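Local coordinates for protein enoyl-CoA hydratase (Bacillus halodurans, PDB 3LKE) that probably hydrates the double bond of enoyl-CoA thioesters, or carries out a related acyl-CoA reaction, as a member of the crotonase family, at residues H92-I97 with F117-A122; E96-P101 with K222-L227. All blocks are in the same frame, centred on the assembly; numbering follows the deposited sequence.

Interaction 1. Residues H92-I97 with F117-A122; sequences HCVLEI and FNMMLA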
loop_
_atom_site.group_PDB
_atom_site.type_symbol
_atom_site.label_atom_id
_atom_site.label_comp_id
_atom_site.label_asym_id
_atom_site.label_seq_id
_atom_site.Cartn_x
_atom_site.Cartn_y
_atom_site.Cartn_z
ATOM N N HIS A 92 13.481 -14.458 -14.682
ATOM C CA HIS A 92 14.423 -14.867 -13.654
ATOM C C HIS A 92 15.350 -13.744 -13.213
ATOM O O HIS A 92 15.663 -13.635 -12.030
ATOM C CB HIS A 92 15.195 -16.125 -14.049
ATOM C CG HIS A 92 14.479 -17.386 -13.686
ATOM N ND1 HIS A 92 14.411 -17.854 -12.389
ATOM C CD2 HIS A 92 13.774 -18.262 -14.439
ATOM C CE1 HIS A 92 13.704 -18.968 -12.363
ATOM N NE2 HIS A 92 13.307 -19.240 -13.593
ATOM N N CYS A 93 15.783 -12.898 -14.149
ATOM C CA CYS A 93 16.544 -11.713 -13.759
ATOM C C CYS A 93 15.762 -10.892 -12.728
ATOM O O CYS A 93 16.298 -10.499 -11.699
ATOM C CB CYS A 93 16.851 -10.835 -14.959
ATOM S SG CYS A 93 18.050 -11.572 -16.094
ATOM N N VAL A 94 14.491 -10.627 -13.017
ATOM C CA VAL A 94 13.673 -9.828 -12.087
ATOM C C VAL A 94 13.576 -10.476 -10.698
ATOM O O VAL A 94 13.744 -9.819 -9.667
ATOM C CB VAL A 94 12.244 -9.577 -12.638
ATOM C CG1 VAL A 94 11.376 -8.903 -11.571
ATOM C CG2 VAL A 94 12.298 -8.735 -13.909
ATOM N N LEU A 95 13.299 -11.772 -10.682
ATOM C CA LEU A 95 13.083 -12.495 -9.436
ATOM C C LEU A 95 14.380 -12.564 -8.628
ATOM O O LEU A 95 14.375 -12.385 -7.415
ATOM C CB LEU A 95 12.530 -13.894 -9.734
ATOM C CG LEU A 95 11.989 -14.696 -8.550
ATOM C CD1 LEU A 95 10.958 -13.886 -7.788
ATOM C CD2 LEU A 95 11.403 -16.017 -9.062
ATOM N N GLU A 96 15.490 -12.804 -9.320
ATOM C CA GLU A 96 16.816 -12.905 -8.683
ATOM C C GLU A 96 17.342 -11.582 -8.137
ATOM O O GLU A 96 18.067 -11.554 -7.149
ATOM C CB GLU A 96 17.824 -13.506 -9.662
ATOM C CG GLU A 96 17.409 -14.860 -10.174
ATOM C CD GLU A 96 18.101 -15.994 -9.458
ATOM O OE1 GLU A 96 18.829 -15.729 -8.471
ATOM O OE2 GLU A 96 17.905 -17.149 -9.885
ATOM N N ILE A 97 16.968 -10.476 -8.766
ATOM C CA ILE A 97 17.255 -9.178 -8.177
ATOM C C ILE A 97 16.405 -9.030 -6.926
ATOM O O ILE A 97 16.918 -8.743 -5.855
ATOM C CB ILE A 97 16.935 -8.027 -9.147
ATOM C CG1 ILE A 97 17.869 -8.094 -10.357
ATOM C CG2 ILE A 97 17.075 -6.662 -8.451
ATOM C CD1 ILE A 97 17.493 -7.136 -11.465
ATOM N N PHE A 117 13.379 -0.237 -17.959
ATOM C CA PHE A 117 13.269 0.377 -16.649
ATOM C C PHE A 117 12.633 -0.586 -15.655
ATOM O O PHE A 117 13.112 -0.737 -14.535
ATOM C CB PHE A 117 12.439 1.663 -16.696
ATOM C CG PHE A 117 12.232 2.281 -15.342
ATOM C CD1 PHE A 117 13.320 2.681 -14.586
ATOM C CD2 PHE A 117 10.966 2.420 -14.809
ATOM C CE1 PHE A 117 13.155 3.249 -13.340
ATOM C CE2 PHE A 117 10.786 2.990 -13.556
ATOM C CZ PHE A 117 11.885 3.398 -12.817
ATOM N N ASN A 118 11.561 -1.256 -16.078
ATOM C CA ASN A 118 10.732 -1.998 -15.123
ATOM C C ASN A 118 11.452 -3.108 -14.368
ATOM O O ASN A 118 11.159 -3.337 -13.189
ATOM C CB ASN A 118 9.467 -2.525 -15.807
ATOM C CG ASN A 118 8.617 -1.402 -16.357
ATOM O OD1 ASN A 118 8.633 -0.304 -15.820
ATOM N ND2 ASN A 118 7.854 -1.671 -17.418
ATOM N N MET A 119 12.391 -3.783 -15.031
ATOM C CA MET A 119 13.232 -4.779 -14.342
ATOM C C MET A 119 13.899 -4.179 -13.100
ATOM O O MET A 119 14.016 -4.836 -12.063
ATOM C CB MET A 119 14.270 -5.410 -15.285
ATOM C CG MET A 119 13.678 -6.491 -16.198
ATOM S SD MET A 119 14.907 -7.596 -16.960
ATOM C CE MET A 119 16.388 -7.109 -16.000
ATOM N N MET A 120 14.302 -2.916 -13.195
ATOM C CA MET A 120 15.022 -2.289 -12.092
ATOM C C MET A 120 14.112 -1.935 -10.915
ATOM O O MET A 120 14.595 -1.567 -9.850
ATOM C CB MET A 120 15.819 -1.063 -12.558
ATOM C CG MET A 120 16.875 -1.377 -13.643
ATOM S SD MET A 120 18.125 -2.606 -13.151
ATOM C CE MET A 120 17.635 -4.008 -14.117
ATOM N N LEU A 121 12.793 -2.044 -11.105
ATOM C CA LEU A 121 11.868 -1.796 -10.005
ATOM C C LEU A 121 12.005 -2.840 -8.903
ATOM O O LEU A 121 11.523 -2.635 -7.782
ATOM C CB LEU A 121 10.430 -1.719 -10.520
ATOM C CG LEU A 121 10.159 -0.533 -11.438
ATOM C CD1 LEU A 121 8.730 -0.622 -11.998
ATOM C CD2 LEU A 121 10.344 0.771 -10.669
ATOM N N ALA A 122 12.693 -3.943 -9.210
ATOM C CA ALA A 122 12.996 -4.954 -8.206
ATOM C C ALA A 122 14.100 -4.533 -7.236
ATOM O O ALA A 122 14.296 -5.174 -6.205
ATOM C CB ALA A 122 13.366 -6.254 -8.865
#
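Asn118 lies in the short helix 115-118, and its amide leads off to Glu136, spending ND2 on a hydrogen bond to Glu136 OE1. Contact with helix 81-98 begins at Met119, in the 3-10 turn that follows, whose CA is the nearest to that of Val94. Its CG lies anti to the carbonyl carbon (chi1 -78°), and the chain runs on extended to SD before chi3, at 11°, folds the methyl back almost eclipsed. That bend sets Met119 CE 3.9 Å from Cys93 CB, while the CG methylene of Met119 meets Val94 CG2 at 3.5 Å, tighter than usual for two carbons; the two side chains cross obliquely. Leu36 of helix 30-45 packs on Met119 as well. Met120 starts off on the far side, but bends at both chi2 and chi3 bring its CE round to 4.1 Å from Ile97 CD1.

This is the interior of the crotonase fold: helix 81-98, which leads into strand 103-108, rests on the segment between strands 111-113 and 125-129. In crotonases the N-terminus of the short helix here commonly contributes to the oxyanion hole, and Met119 to Ala122 follow that helix directly.

Leu121 packs on Phe152 of helix 149-157. Ala122 then drives its single methyl into the surface of helix 81-98, with CB 3.8 Å from Ile97 CG2 and 3.7 Å from the carbonyl oxygen Val94 O. Val94 CG1, anti to its own backbone N, lies slightly farther from that Ala122 CB, at 4.3 Å.

Interaction 2. Residues E96-P101 with K222-L227; sequences EIFTSP and KAAEEL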
loop_
_atom_site.group_PDB
_atom_site.type_symbol
_atom_site.label_atom_id
_atom_site.label_comp_id
_atom_site.label_asym_id
_atom_site.label_seq_id
_atom_site.Cartn_x
_atom_site.Cartn_y
_atom_site.Cartn_z
ATOM N N GLU A 96 15.490 -12.804 -9.320
ATOM C CA GLU A 96 16.816 -12.905 -8.683
ATOM C C GLU A 96 17.342 -11.582 -8.137
ATOM O O GLU A 96 18.067 -11.554 -7.149
ATOM C CB GLU A 96 17.824 -13.506 -9.662
ATOM C CG GLU A 96 17.409 -14.860 -10.174
ATOM C CD GLU A 96 18.101 -15.994 -9.458
ATOM O OE1 GLU A 96 18.829 -15.729 -8.471
ATOM O OE2 GLU A 96 17.905 -17.149 -9.885
ATOM N N ILE A 97 16.968 -10.476 -8.766
ATOM C CA ILE A 97 17.255 -9.178 -8.177
ATOM C C ILE A 97 16.405 -9.030 -6.926
ATOM O O ILE A 97 16.918 -8.743 -5.855
ATOM C CB ILE A 97 16.935 -8.027 -9.147
ATOM C CG1 ILE A 97 17.869 -8.094 -10.357
ATOM C CG2 ILE A 97 17.075 -6.662 -8.451
ATOM C CD1 ILE A 97 17.493 -7.136 -11.465
ATOM N N PHE A 98 15.105 -9.253 -7.075
ATOM C CA PHE A 98 14.176 -9.074 -5.972
ATOM C C PHE A 98 14.572 -9.867 -4.733
ATOM O O PHE A 98 14.445 -9.381 -3.615
ATOM C CB PHE A 98 12.767 -9.480 -6.394
ATOM C CG PHE A 98 11.717 -9.101 -5.391
ATOM C CD1 PHE A 98 11.261 -7.795 -5.304
ATOM C CD2 PHE A 98 11.176 -10.053 -4.541
ATOM C CE1 PHE A 98 10.281 -7.447 -4.382
ATOM C CE2 PHE A 98 10.191 -9.703 -3.608
ATOM C CZ PHE A 98 9.749 -8.407 -3.537
ATOM N N THR A 99 15.037 -11.095 -4.929
ATOM C CA THR A 99 15.363 -11.953 -3.797
ATOM C C THR A 99 16.837 -11.861 -3.406
ATOM O O THR A 99 17.324 -12.662 -2.609
ATOM C CB THR A 99 15.017 -13.436 -4.066
ATOM O OG1 THR A 99 15.683 -13.889 -5.255
ATOM C CG2 THR A 99 13.506 -13.637 -4.233
ATOM N N SER A 100 17.559 -10.905 -3.978
ATOM C CA SER A 100 18.957 -10.727 -3.591
ATOM C C SER A 100 19.074 -10.398 -2.109
ATOM O O SER A 100 18.315 -9.580 -1.594
ATOM C CB SER A 100 19.608 -9.610 -4.394
ATOM O OG SER A 100 20.948 -9.396 -3.955
ATOM N N PRO A 101 20.029 -11.036 -1.412
ATOM C CA PRO A 101 20.349 -10.706 -0.015
ATOM C C PRO A 101 21.204 -9.442 0.120
ATOM O O PRO A 101 21.358 -8.899 1.222
ATOM C CB PRO A 101 21.150 -11.924 0.448
ATOM C CG PRO A 101 21.835 -12.402 -0.807
ATOM C CD PRO A 101 20.831 -12.170 -1.917
ATOM N N LYS A 222 6.193 -12.780 2.225
ATOM C CA LYS A 222 5.776 -13.735 1.203
ATOM C C LYS A 222 5.798 -13.159 -0.214
ATOM O O LYS A 222 5.363 -13.815 -1.162
ATOM C CB LYS A 222 4.363 -14.236 1.519
ATOM C CG LYS A 222 4.254 -14.919 2.866
ATOM C CD LYS A 222 5.151 -16.147 2.920
ATOM C CE LYS A 222 5.230 -16.718 4.333
ATOM N NZ LYS A 222 3.881 -17.064 4.869
ATOM N N ALA A 223 6.301 -11.936 -0.354
ATOM C CA ALA A 223 6.242 -11.229 -1.628
ATOM C C ALA A 223 6.969 -11.956 -2.760
ATOM O O ALA A 223 6.527 -11.929 -3.903
ATOM C CB ALA A 223 6.767 -9.804 -1.472
ATOM N N ALA A 224 8.079 -12.614 -2.452
ATOM C CA ALA A 224 8.831 -13.274 -3.514
ATOM C C ALA A 224 7.998 -14.368 -4.184
ATOM O O ALA A 224 8.058 -14.551 -5.401
ATOM C CB ALA A 224 10.141 -13.833 -2.981
ATOM N N GLU A 225 7.217 -15.098 -3.391
ATOM C CA GLU A 225 6.375 -16.155 -3.943
ATOM C C GLU A 225 5.266 -15.549 -4.796
ATOM O O GLU A 225 4.935 -16.057 -5.875
ATOM C CB GLU A 225 5.775 -17.011 -2.825
ATOM C CG GLU A 225 4.850 -18.102 -3.327
ATOM C CD GLU A 225 5.537 -19.035 -4.308
ATOM O OE1 GLU A 225 6.713 -19.393 -4.063
ATOM O OE2 GLU A 225 4.899 -19.411 -5.318
ATOM N N GLU A 226 4.701 -14.452 -4.308
ATOM C CA GLU A 226 3.673 -13.735 -5.037
ATOM C C GLU A 226 4.182 -13.177 -6.360
ATOM O O GLU A 226 3.475 -13.216 -7.365
ATOM C CB GLU A 226 3.098 -12.620 -4.165
ATOM C CG GLU A 226 2.481 -13.156 -2.898
ATOM C CD GLU A 226 1.506 -14.285 -3.172
ATOM O OE1 GLU A 226 0.495 -14.047 -3.871
ATOM O OE2 GLU A 226 1.755 -15.416 -2.691
ATOM N N LEU A 227 5.396 -12.637 -6.347
ATOM C CA LEU A 227 6.011 -12.117 -7.565
ATOM C C LEU A 227 6.227 -13.266 -8.549
ATOM O O LEU A 227 5.941 -13.157 -9.752
ATOM C CB LEU A 227 7.346 -11.427 -7.239
ATOM C CG LEU A 227 8.202 -11.007 -8.441
ATOM C CD1 LEU A 227 7.381 -10.142 -9.418
ATOM C CD2 LEU A 227 9.448 -10.280 -7.961
#
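With CG anti to the backbone N (chi1 -170°), Phe98 sends its ring off the last turn of helix 81-98 toward the start of helix 223-241. Leu227 has the same first torsion, CG anti to N at 172°, and together with chi2 of 53° this carries CD2 over one face of the ring. The methyl makes a CH-pi contact, 4.0 Å from Leu227 CD2 to the centroid of the Phe98 ring, displaced toward the root of the ring so that its closest carbon is Phe98 CG at 3.6 Å. The outer end of the ring meets the helix edge-on: Phe98 CZ is 3.9 Å from Ala223 CB, and Phe98 CE2 is 3.8 Å from Ala224 N.

The start of helix 223-241, in the C-terminal part of the chain, packs here on the end of a helix of the crotonase core. Lys220, just before the segment, adds a cation-pi contact to Phe98 and a hydrogen bond from NZ to Phe98 O. An alanine at Phe98 would remove the ring, with its CH-pi contact to Leu227, its edge contacts to Ala223 and Ala224 and its cation-pi contact to Lys220, and would probably loosen the packing of the two helix ends.

Thr99, the first residue to leave helical geometry, adds a more exposed touch beside the ring: its CG2 is 3.6 Å from Ala224 CB. Its OG1, between N and the carbonyl carbon, is hydrogen-bonded to Leu95 O one turn back.

How the interactions relate
Helix 81-98 carries both contacts, Glu96 and Ile97 belong to both, and they lie about 9 Å apart between centres. Interaction 1 is buried, its centre about 5 Å from the chain centre, next to the short helix whose N-terminus probably contributes to the oxyanion hole, as in crotonases; the centre of interaction 2 sits farther out, at about 14 Å. They join directly: Ala122 CB is 3.9 Å from Phe98 N, and Leu95 CD1 is 3.9 Å from Leu227 CD2. Phe152 of helix 149-157 touches Val94, Ala122 and Leu227, so one aromatic side chain packs against both. A glycerol, probably from the crystallisation liquor, lies about 3 Å from the Phe98 side chain at nearest atoms.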